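Local coordinates for protein poly-beta-1,6-N-acetyl-D-glucosamine N-deacetylase (Aggregatibacter actinomycetemcomitans, PDB 4U10) that probably removes N-acetyl groups from poly-beta-1,6-N-acetyl-D-glucosamine, through a metal-binding polysaccharide deacetylase domain that makes up this fragment of a longer protein, at residues Val49-Ile54 with Pro203-Trp208; Ser101-Thr106 with Asn147-Val152; Gly233-Asn238 with Asp242-Arg247. One frame throughout, in Å; residues are numbered along the deposited sequence.

Contact 1: residues Val49-Ile54 with Pro203-Trp208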
loop_
_atom_site.group_PDB
_atom_site.type_symbol
_atom_site.label_atom_id
_atom_site.label_comp_id
_atom_site.label_asym_id
_atom_site.label_seq_id
_atom_site.Cartn_x
_atom_site.Cartn_y
_atom_site.Cartn_z
ATOM N N VAL A 49 0.452 -15.636 4.191
ATOM C CA VAL A 49 1.786 -15.875 3.687
ATOM C C VAL A 49 2.481 -14.536 3.418
ATOM O O VAL A 49 1.846 -13.515 3.226
ATOM C CB VAL A 49 1.741 -16.685 2.382
ATOM C CG1 VAL A 49 1.015 -18.022 2.634
ATOM C CG2 VAL A 49 1.094 -15.853 1.291
ATOM N N SER A 50 3.799 -14.548 3.411
ATOM C CA SER A 50 4.568 -13.351 3.138
ATOM C C SER A 50 4.734 -13.200 1.634
ATOM O O SER A 50 4.562 -14.166 0.853
ATOM C CB SER A 50 5.953 -13.502 3.763
ATOM O OG SER A 50 6.680 -14.574 3.145
ATOM N N TRP A 51 5.078 -11.982 1.214
ATOM C CA TRP A 51 5.358 -11.744 -0.161
ATOM C C TRP A 51 6.493 -12.647 -0.628
ATOM O O TRP A 51 6.469 -13.147 -1.763
ATOM C CB TRP A 51 5.628 -10.256 -0.434
ATOM C CG TRP A 51 5.700 -9.973 -1.872
ATOM C CD1 TRP A 51 6.794 -9.588 -2.521
ATOM C CD2 TRP A 51 4.656 -10.108 -2.872
ATOM N NE1 TRP A 51 6.534 -9.469 -3.850
ATOM C CE2 TRP A 51 5.223 -9.761 -4.093
ATOM C CE3 TRP A 51 3.300 -10.457 -2.842
ATOM C CZ2 TRP A 51 4.500 -9.761 -5.292
ATOM C CZ3 TRP A 51 2.615 -10.493 -4.005
ATOM C CH2 TRP A 51 3.217 -10.141 -5.232
ATOM N N GLN A 52 7.489 -12.827 0.210
ATOM C CA GLN A 52 8.611 -13.727 -0.144
ATOM C C GLN A 52 8.136 -15.158 -0.553
ATOM O O GLN A 52 8.672 -15.759 -1.520
ATOM C CB GLN A 52 9.626 -13.721 0.976
ATOM C CG GLN A 52 10.947 -14.343 0.622
ATOM C CD GLN A 52 11.613 -13.744 -0.593
ATOM O OE1 GLN A 52 12.046 -12.602 -0.580
ATOM N NE2 GLN A 52 11.813 -14.548 -1.591
ATOM N N GLN A 53 7.133 -15.692 0.138
ATOM C CA GLN A 53 6.555 -16.997 -0.220
ATOM C C GLN A 53 5.879 -16.970 -1.565
ATOM O O GLN A 53 5.940 -17.949 -2.322
ATOM C CB GLN A 53 5.533 -17.428 0.840
ATOM C CG GLN A 53 6.188 -17.855 2.142
ATOM C CD GLN A 53 5.165 -18.192 3.168
ATOM O OE1 GLN A 53 4.758 -17.334 3.947
ATOM N NE2 GLN A 53 4.633 -19.399 3.083
ATOM N N ILE A 54 5.218 -15.844 -1.875
ATOM C CA ILE A 54 4.693 -15.624 -3.220
ATOM C C ILE A 54 5.818 -15.677 -4.264
ATOM O O ILE A 54 5.699 -16.332 -5.295
ATOM C CB ILE A 54 3.977 -14.249 -3.357
ATOM C CG1 ILE A 54 2.834 -14.073 -2.347
ATOM C CG2 ILE A 54 3.414 -14.085 -4.727
ATOM C CD1 ILE A 54 1.803 -15.169 -2.358
ATOM N N PRO A 203 12.425 -1.716 -3.355
ATOM C CA PRO A 203 11.127 -2.320 -3.362
ATOM C C PRO A 203 10.839 -3.099 -4.653
ATOM O O PRO A 203 11.268 -2.692 -5.736
ATOM C CB PRO A 203 10.169 -1.083 -3.293
ATOM C CG PRO A 203 10.971 0.046 -3.894
ATOM C CD PRO A 203 12.384 -0.258 -3.495
ATOM N N ARG A 204 9.999 -4.127 -4.574
ATOM C CA ARG A 204 9.657 -4.898 -5.756
ATOM C C ARG A 204 8.147 -4.980 -5.974
ATOM O O ARG A 204 7.637 -5.782 -6.768
ATOM C CB ARG A 204 10.287 -6.287 -5.657
ATOM C CG ARG A 204 10.045 -6.953 -4.356
ATOM C CD ARG A 204 10.789 -8.306 -4.223
ATOM N NE ARG A 204 10.449 -8.865 -2.916
ATOM C CZ ARG A 204 10.926 -9.988 -2.415
ATOM N NH1 ARG A 204 11.804 -10.690 -3.119
ATOM N NH2 ARG A 204 10.505 -10.397 -1.213
ATOM N N ILE A 205 7.427 -4.086 -5.323
ATOM C CA ILE A 205 6.013 -3.934 -5.508
ATOM C C ILE A 205 5.757 -2.434 -5.564
ATOM O O ILE A 205 6.275 -1.699 -4.774
ATOM C CB ILE A 205 5.212 -4.511 -4.307
ATOM C CG1 ILE A 205 5.469 -5.998 -4.069
ATOM C CG2 ILE A 205 3.701 -4.295 -4.388
ATOM C CD1 ILE A 205 5.096 -6.418 -2.642
HETATM N N MSE A 206 4.908 -2.037 -6.493
HETATM C CA MSE A 206 4.263 -0.695 -6.460
HETATM C C MSE A 206 2.865 -0.856 -5.999
HETATM O O MSE A 206 2.059 -1.611 -6.602
HETATM C CB MSE A 206 4.435 0.003 -7.793
HETATM C CG MSE A 206 3.480 1.200 -8.008
HETATM SE SE MSE A 206 4.018 2.600 -6.731
HETATM C CE MSE A 206 5.514 3.283 -7.684
ATOM N N VAL A 207 2.493 -0.108 -4.954
ATOM C CA VAL A 207 1.108 -0.050 -4.586
ATOM C C VAL A 207 0.508 1.264 -5.010
ATOM O O VAL A 207 0.970 2.337 -4.592
ATOM C CB VAL A 207 0.919 -0.265 -3.060
ATOM C CG1 VAL A 207 -0.566 -0.299 -2.727
ATOM C CG2 VAL A 207 1.619 -1.547 -2.570
ATOM N N TRP A 208 -0.596 1.214 -5.761
ATOM C CA TRP A 208 -1.114 2.456 -6.386
ATOM C C TRP A 208 -1.898 3.224 -5.361
ATOM O O TRP A 208 -2.769 2.624 -4.676
ATOM C CB TRP A 208 -2.043 2.101 -7.547
ATOM C CG TRP A 208 -1.383 1.268 -8.604
ATOM C CD1 TRP A 208 -1.769 0.035 -9.023
ATOM C CD2 TRP A 208 -0.244 1.633 -9.404
ATOM N NE1 TRP A 208 -0.920 -0.395 -10.002
ATOM C CE2 TRP A 208 0.026 0.555 -10.249
ATOM C CE3 TRP A 208 0.607 2.753 -9.454
ATOM C CZ2 TRP A 208 1.087 0.562 -11.132
ATOM C CZ3 TRP A 208 1.622 2.749 -10.314
ATOM C CH2 TRP A 208 1.867 1.668 -11.155
HETATM O O HOH W 1 7.914 -8.643 -6.324
#

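Contact 2: residues Ser101-Thr106 with Asn147-Val152. With ZN (zinc ion), chain C.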
loop_
_atom_site.group_PDB
_atom_site.type_symbol
_atom_site.label_atom_id
_atom_site.label_comp_id
_atom_site.label_asym_id
_atom_site.label_seq_id
_atom_site.Cartn_x
_atom_site.Cartn_y
_atom_site.Cartn_z
ATOM N N SER A 101 7.206 7.486 0.336
ATOM C CA SER A 101 8.586 7.809 0.740
ATOM C C SER A 101 8.950 9.278 0.963
ATOM O O SER A 101 9.794 9.570 1.815
ATOM C CB SER A 101 9.571 7.073 -0.147
ATOM O OG SER A 101 9.313 7.212 -1.540
ATOM N N SER A 102 8.351 10.244 0.231
ATOM C CA SER A 102 8.665 11.678 0.539
ATOM C C SER A 102 8.083 12.113 1.925
ATOM O O SER A 102 8.552 13.081 2.566
ATOM C CB SER A 102 8.160 12.602 -0.566
ATOM O OG SER A 102 6.783 12.787 -0.535
ATOM N N TRP A 103 7.013 11.453 2.369
ATOM C CA TRP A 103 6.455 11.716 3.693
ATOM C C TRP A 103 7.491 11.267 4.744
ATOM O O TRP A 103 7.898 12.045 5.610
ATOM C CB TRP A 103 5.074 11.040 3.878
ATOM C CG TRP A 103 4.050 11.561 3.006
ATOM C CD1 TRP A 103 4.150 12.700 2.182
ATOM C CD2 TRP A 103 2.729 11.050 2.821
ATOM N NE1 TRP A 103 2.969 12.875 1.517
ATOM C CE2 TRP A 103 2.089 11.879 1.885
ATOM C CE3 TRP A 103 2.031 9.935 3.337
ATOM C CZ2 TRP A 103 0.786 11.662 1.482
ATOM C CZ3 TRP A 103 0.731 9.713 2.922
ATOM C CH2 TRP A 103 0.118 10.572 2.033
ATOM N N LEU A 104 7.998 10.055 4.609
ATOM C CA LEU A 104 9.024 9.565 5.515
ATOM C C LEU A 104 10.310 10.397 5.457
ATOM O O LEU A 104 10.999 10.561 6.453
ATOM C CB LEU A 104 9.333 8.113 5.255
ATOM C CG LEU A 104 8.298 7.159 5.918
ATOM C CD1 LEU A 104 6.840 7.536 5.689
ATOM C CD2 LEU A 104 8.551 5.756 5.460
ATOM N N ASP A 105 10.644 10.884 4.263
ATOM C CA ASP A 105 11.851 11.690 4.052
ATOM C C ASP A 105 11.754 13.146 4.537
ATOM O O ASP A 105 12.731 13.876 4.495
ATOM C CB ASP A 105 12.215 11.708 2.563
ATOM C CG ASP A 105 12.984 10.493 2.114
ATOM O OD1 ASP A 105 13.442 9.705 2.930
ATOM O OD2 ASP A 105 13.109 10.309 0.879
ATOM N N THR A 106 10.569 13.578 4.939
ATOM C CA THR A 106 10.366 14.883 5.507
ATOM C C THR A 106 11.108 14.944 6.861
ATOM O O THR A 106 10.949 14.088 7.702
ATOM C CB THR A 106 8.838 15.185 5.640
ATOM O OG1 THR A 106 8.203 15.056 4.353
ATOM C CG2 THR A 106 8.582 16.583 6.174
ATOM N N ASN A 147 6.235 11.067 -4.192
ATOM C CA ASN A 147 5.370 12.210 -3.932
ATOM C C ASN A 147 4.220 12.334 -4.962
ATOM O O ASN A 147 3.928 13.405 -5.467
ATOM C CB ASN A 147 6.210 13.473 -3.888
ATOM C CG ASN A 147 5.409 14.680 -3.477
ATOM O OD1 ASN A 147 4.453 14.546 -2.793
ATOM N ND2 ASN A 147 5.759 15.820 -3.956
ATOM N N LEU A 148 3.563 11.209 -5.272
ATOM C CA LEU A 148 2.385 11.194 -6.156
ATOM C C LEU A 148 1.113 10.627 -5.483
ATOM O O LEU A 148 0.191 10.090 -6.152
ATOM C CB LEU A 148 2.745 10.479 -7.472
ATOM C CG LEU A 148 3.803 11.120 -8.382
ATOM C CD1 LEU A 148 4.210 10.169 -9.491
ATOM C CD2 LEU A 148 3.412 12.499 -8.938
ATOM N N HIS A 149 1.030 10.817 -4.162
ATOM C CA HIS A 149 -0.124 10.412 -3.397
ATOM C C HIS A 149 -0.923 11.664 -3.141
ATOM O O HIS A 149 -1.153 12.040 -1.986
ATOM C CB HIS A 149 0.312 9.843 -2.086
ATOM C CG HIS A 149 -0.704 8.970 -1.444
ATOM N ND1 HIS A 149 -1.876 9.437 -0.910
ATOM C CD2 HIS A 149 -0.730 7.628 -1.276
ATOM C CE1 HIS A 149 -2.588 8.434 -0.453
ATOM N NE2 HIS A 149 -1.887 7.328 -0.611
ATOM N N HIS A 150 -1.211 12.383 -4.220
ATOM C CA HIS A 150 -1.974 13.670 -4.166
ATOM C C HIS A 150 -2.659 13.835 -5.510
ATOM O O HIS A 150 -2.405 13.040 -6.435
ATOM C CB HIS A 150 -1.083 14.877 -3.856
ATOM C CG HIS A 150 0.001 15.122 -4.880
ATOM N ND1 HIS A 150 -0.214 15.795 -6.059
ATOM C CD2 HIS A 150 1.292 14.724 -4.919
ATOM C CE1 HIS A 150 0.907 15.855 -6.750
ATOM N NE2 HIS A 150 1.842 15.230 -6.069
ATOM N N GLY A 151 -3.545 14.820 -5.618
ATOM C CA GLY A 151 -4.092 15.235 -6.891
ATOM C C GLY A 151 -3.269 16.228 -7.690
ATOM O O GLY A 151 -2.401 16.933 -7.163
ATOM N N VAL A 152 -3.545 16.253 -8.985
ATOM C CA VAL A 152 -3.138 17.351 -9.870
ATOM C C VAL A 152 -4.375 17.933 -10.549
ATOM O O VAL A 152 -5.385 17.229 -10.809
ATOM C CB VAL A 152 -2.204 16.867 -10.963
ATOM C CG1 VAL A 152 -0.913 16.333 -10.366
ATOM C CG2 VAL A 152 -2.903 15.818 -11.817
HETATM ZN ZN ZN C . -2.415 5.429 -0.012
HETATM O O HOH W 2 -3.808 4.466 -0.821
#

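Contact 3: residues Gly233-Asn238 with Asp242-Arg247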
loop_
_atom_site.group_PDB
_atom_site.type_symbol
_atom_site.label_atom_id
_atom_site.label_comp_id
_atom_site.label_asym_id
_atom_site.label_seq_id
_atom_site.Cartn_x
_atom_site.Cartn_y
_atom_site.Cartn_z
ATOM N N GLY A 233 -10.080 -3.699 -5.976
ATOM C CA GLY A 233 -11.024 -4.781 -6.291
ATOM C C GLY A 233 -11.393 -4.957 -7.761
ATOM O O GLY A 233 -12.325 -5.678 -8.078
ATOM N N GLN A 234 -10.644 -4.315 -8.639
ATOM C CA GLN A 234 -10.772 -4.490 -10.081
ATOM C C GLN A 234 -10.244 -5.855 -10.631
ATOM O O GLN A 234 -10.194 -6.088 -11.866
ATOM C CB GLN A 234 -10.101 -3.280 -10.777
ATOM C CG GLN A 234 -8.702 -2.830 -10.300
ATOM C CD GLN A 234 -8.712 -1.621 -9.356
ATOM O OE1 GLN A 234 -9.093 -1.748 -8.200
ATOM N NE2 GLN A 234 -8.275 -0.456 -9.844
ATOM N N LYS A 235 -9.828 -6.732 -9.711
ATOM C CA LYS A 235 -9.339 -8.099 -9.987
ATOM C C LYS A 235 -9.385 -8.807 -8.643
ATOM O O LYS A 235 -9.036 -8.199 -7.616
ATOM C CB LYS A 235 -7.900 -8.071 -10.501
ATOM C CG LYS A 235 -7.248 -9.435 -10.660
ATOM C CD LYS A 235 -5.954 -9.312 -11.439
ATOM C CE LYS A 235 -5.455 -10.665 -11.870
ATOM N NZ LYS A 235 -4.103 -10.950 -11.339
ATOM N N ILE A 236 -9.848 -10.052 -8.601
ATOM C CA ILE A 236 -10.110 -10.662 -7.288
ATOM C C ILE A 236 -9.149 -11.806 -7.008
ATOM O O ILE A 236 -8.539 -11.856 -5.929
ATOM C CB ILE A 236 -11.570 -11.156 -7.122
ATOM C CG1 ILE A 236 -12.595 -10.007 -7.304
ATOM C CG2 ILE A 236 -11.760 -11.886 -5.795
ATOM C CD1 ILE A 236 -12.560 -8.847 -6.321
ATOM N N ILE A 237 -9.006 -12.704 -7.979
ATOM C CA ILE A 237 -8.094 -13.820 -7.837
ATOM C C ILE A 237 -6.719 -13.522 -8.490
ATOM O O ILE A 237 -6.607 -12.963 -9.597
ATOM C CB ILE A 237 -8.721 -15.146 -8.347
ATOM C CG1 ILE A 237 -8.428 -15.360 -9.819
ATOM C CG2 ILE A 237 -10.224 -15.193 -8.055
ATOM C CD1 ILE A 237 -7.087 -16.044 -10.050
ATOM N N ASN A 238 -5.660 -13.897 -7.787
ATOM C CA ASN A 238 -4.337 -13.663 -8.257
ATOM C C ASN A 238 -3.715 -15.037 -8.394
ATOM O O ASN A 238 -3.956 -15.873 -7.543
ATOM C CB ASN A 238 -3.593 -12.811 -7.220
ATOM C CG ASN A 238 -4.305 -11.489 -6.917
ATOM O OD1 ASN A 238 -4.528 -10.708 -7.814
ATOM N ND2 ASN A 238 -4.630 -11.241 -5.667
ATOM N N ASP A 242 1.403 -13.660 -11.422
ATOM C CA ASP A 242 0.683 -12.449 -11.892
ATOM C C ASP A 242 1.447 -11.191 -11.517
ATOM O O ASP A 242 1.994 -11.109 -10.418
ATOM C CB ASP A 242 -0.722 -12.372 -11.305
ATOM C CG ASP A 242 -1.680 -13.362 -11.963
ATOM O OD1 ASP A 242 -1.263 -14.043 -12.927
ATOM O OD2 ASP A 242 -2.825 -13.457 -11.512
ATOM N N ARG A 243 1.519 -10.259 -12.459
ATOM C CA ARG A 243 2.050 -8.923 -12.253
ATOM C C ARG A 243 1.004 -8.010 -11.606
ATOM O O ARG A 243 1.293 -7.285 -10.647
ATOM C CB ARG A 243 2.462 -8.335 -13.600
ATOM C CG ARG A 243 3.601 -9.085 -14.288
ATOM C CD ARG A 243 3.582 -8.791 -15.815
ATOM N NE ARG A 243 4.885 -8.935 -16.486
ATOM C CZ ARG A 243 5.585 -10.069 -16.611
ATOM N NH1 ARG A 243 5.155 -11.241 -16.109
ATOM N NH2 ARG A 243 6.752 -10.022 -17.248
ATOM N N TYR A 244 -0.219 -8.081 -12.125
ATOM C CA TYR A 244 -1.379 -7.259 -11.666
ATOM C C TYR A 244 -2.052 -7.953 -10.494
ATOM O O TYR A 244 -2.658 -9.011 -10.674
ATOM C CB TYR A 244 -2.365 -7.114 -12.841
ATOM C CG TYR A 244 -3.704 -6.414 -12.631
ATOM C CD1 TYR A 244 -4.008 -5.663 -11.483
ATOM C CD2 TYR A 244 -4.656 -6.475 -13.624
ATOM C CE1 TYR A 244 -5.246 -5.049 -11.350
ATOM C CE2 TYR A 244 -5.878 -5.849 -13.515
ATOM C CZ TYR A 244 -6.175 -5.138 -12.386
ATOM O OH TYR A 244 -7.414 -4.529 -12.349
ATOM N N VAL A 245 -1.953 -7.376 -9.306
ATOM C CA VAL A 245 -2.457 -8.039 -8.109
ATOM C C VAL A 245 -3.654 -7.254 -7.608
ATOM O O VAL A 245 -3.539 -6.074 -7.414
ATOM C CB VAL A 245 -1.388 -8.018 -7.039
ATOM C CG1 VAL A 245 -1.972 -8.580 -5.740
ATOM C CG2 VAL A 245 -0.171 -8.795 -7.499
ATOM N N GLY A 246 -4.817 -7.866 -7.486
ATOM C CA GLY A 246 -5.986 -7.222 -6.887
ATOM C C GLY A 246 -6.108 -7.414 -5.403
ATOM O O GLY A 246 -5.585 -8.375 -4.812
ATOM N N ARG A 247 -6.815 -6.493 -4.772
ATOM C CA ARG A 247 -6.946 -6.483 -3.353
ATOM C C ARG A 247 -8.369 -6.129 -2.955
ATOM O O ARG A 247 -9.087 -5.390 -3.671
ATOM C CB ARG A 247 -5.949 -5.459 -2.750
ATOM C CG ARG A 247 -4.462 -5.637 -3.121
ATOM C CD ARG A 247 -3.600 -4.739 -2.227
ATOM N NE ARG A 247 -3.883 -3.306 -2.503
ATOM C CZ ARG A 247 -3.468 -2.282 -1.761
ATOM N NH1 ARG A 247 -2.760 -2.480 -0.659
ATOM N NH2 ARG A 247 -3.795 -1.030 -2.084
HETATM O O HOH W 3 -7.219 -10.555 -3.903
#

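Contact 1: residues Val49-Ile54 with Pro203-Trp208
The end of Ile205 sits over the five-membered ring of the Trp51 indole: its CD1 lies 3.5 Å from that ring's centroid and 4° off the ring normal, a CH-pi contact. Trp51 holds its CG anti to the backbone N (chi1 -171°), which sends the ring off the first turn of helix 51-58 toward the strand. Ile54 CB lies over the opposite face, toward the rim. At the ring edge, Arg204 NE comes within 3.7 Å of Trp51 CD1, the guanidinium plane turned 69° from the ring. A water at the same edge, in the indole plane, accepts from Trp51 NE1 and donates to Arg204 O, next to the strand. The extended Arg204 chain meets Gln52 at about a right angle. Its NH2 donates to Gln52 OE1 over 2.8 Å, in the guanidinium plane but well above that of the amide carbonyl; the bond from NH1 is weak. Arg204 NE also forms a salt bridge with Glu140. Within the deacetylase domain, the contact packs helix 51-58 against the parallel sheet at strand 205-207, whose Val207 touches zinc-binding Asp74; Val96 of strand 95-99 packs on both Trp51 and Ile205, and Phe230 and His228 meet the indole edge-to-face.

Contact 2: residues Ser101-Thr106 with Asn147-Val152
Helix 101-104 and the loop 147-150 approach most closely at Ser102 and Asn147, whose CA atoms are 5.6 Å apart; the loop then runs on into strand 151-153. This is one of the zinc sites of the chain, the Asp-His-His site (Asp75, His144, His149) of a NodB-type polysaccharide deacetylase domain, and the loop supplies its last histidine. The helix is short: Asp105 N bonds to Ser101 O, and the Thr106 hydroxyl donates to Ser102 O over 2.7 Å from OG1, in the carbonyl plane. At the closest approach Ser102 OG packs on Asn147 CB at 3.5 Å, but its polar partner is the carbonyl oxygen of Asp146, just before the loop segment. Deeper in, the far corner of the Trp103 indole reaches His149, and CH2 stands over one face of the imidazole, 3.7 Å from ND1. The two ring planes are 54° apart, so the pair is oblique. His149 carries its CG anti to the backbone N (chi1 -159°), and the imidazole extends past the indole to the metal. Val100 and Pro209 also pack against this side chain. Next along the loop, His150 ND1 donates to Gly151 O. Asp75 and His144 complete the protein ligands of the zinc, which His149 NE2 binds at 2.1 Å alongside a water at 1.9 Å.

Contact 3: residues Gly233-Asn238 with Asp242-Arg247
The ammonium of Lys235 grips segment 242-247 through a salt bridge: NZ lies 2.8 Å from Asp242 OD2, meeting it from above the carboxylate plane. NZ also lies close to Tyr244 O, at 2.5 Å, short enough that the exact geometry is doubtful. The aliphatic part of the lysine runs alongside the phenol in the opposite direction, with CD over the centre of one face of the Tyr244 ring at 3.8 Å from the centroid, a CH-pi contact. With CG anti to the backbone N (chi1 173°), the lysine chain passes over the ring before bending at its end toward the carboxylate. The second grip is the amide of Asn238, which uses both ends on one glycine: OD1 accepts from Gly246 N at 2.9 Å, while ND2 donates to Gly246 O at 3.1 Å, almost straight at 167°. Beside it, Gly246 CA makes a CA-H...O contact of 3.3 Å with Lys235 O. A water donates to both Ile236 O and Gly246 O. Further out, Asp242 OD2 also accepts from Lys239 N, and Asn238 ND2 donates to Tyr4 O. Arg247, next to Gly246, is held by NE to Ala231 O and reaches with NH1 to the zinc-binding Asp74. The turn between the segments carries the chain from strand 238-239, antiparallel to strand 3-13 in the mixed sheet, to strand 244-245 at the outer position of the parallel sheet, beside strand 228-230.

Along the chain contact 2 is nested inside the loop closed by contact 1, and contact 3 follows both. Contacts 1 and 3 are neighbours, with centres 13 Å apart, and share the parallel sheet 205-207, 228-230, 244-245: contact 1 reaches one outer strand, contact 3 the other. They touch where Val207 CG1 packs on Arg247 NH2 at 3.4 Å. Contact 2 lies farther off, about 20 Å between centres from contact 1 and 25 Å from contact 3. The contacts border two zinc sites: contact 2 supplies His149 to the Asp75-His144-His149 zinc, where Val207 O of contact 1 bonds to His144, and Arg247 of contact 3 forms a salt bridge with Asp74 of the separate His10-Asp74 zinc.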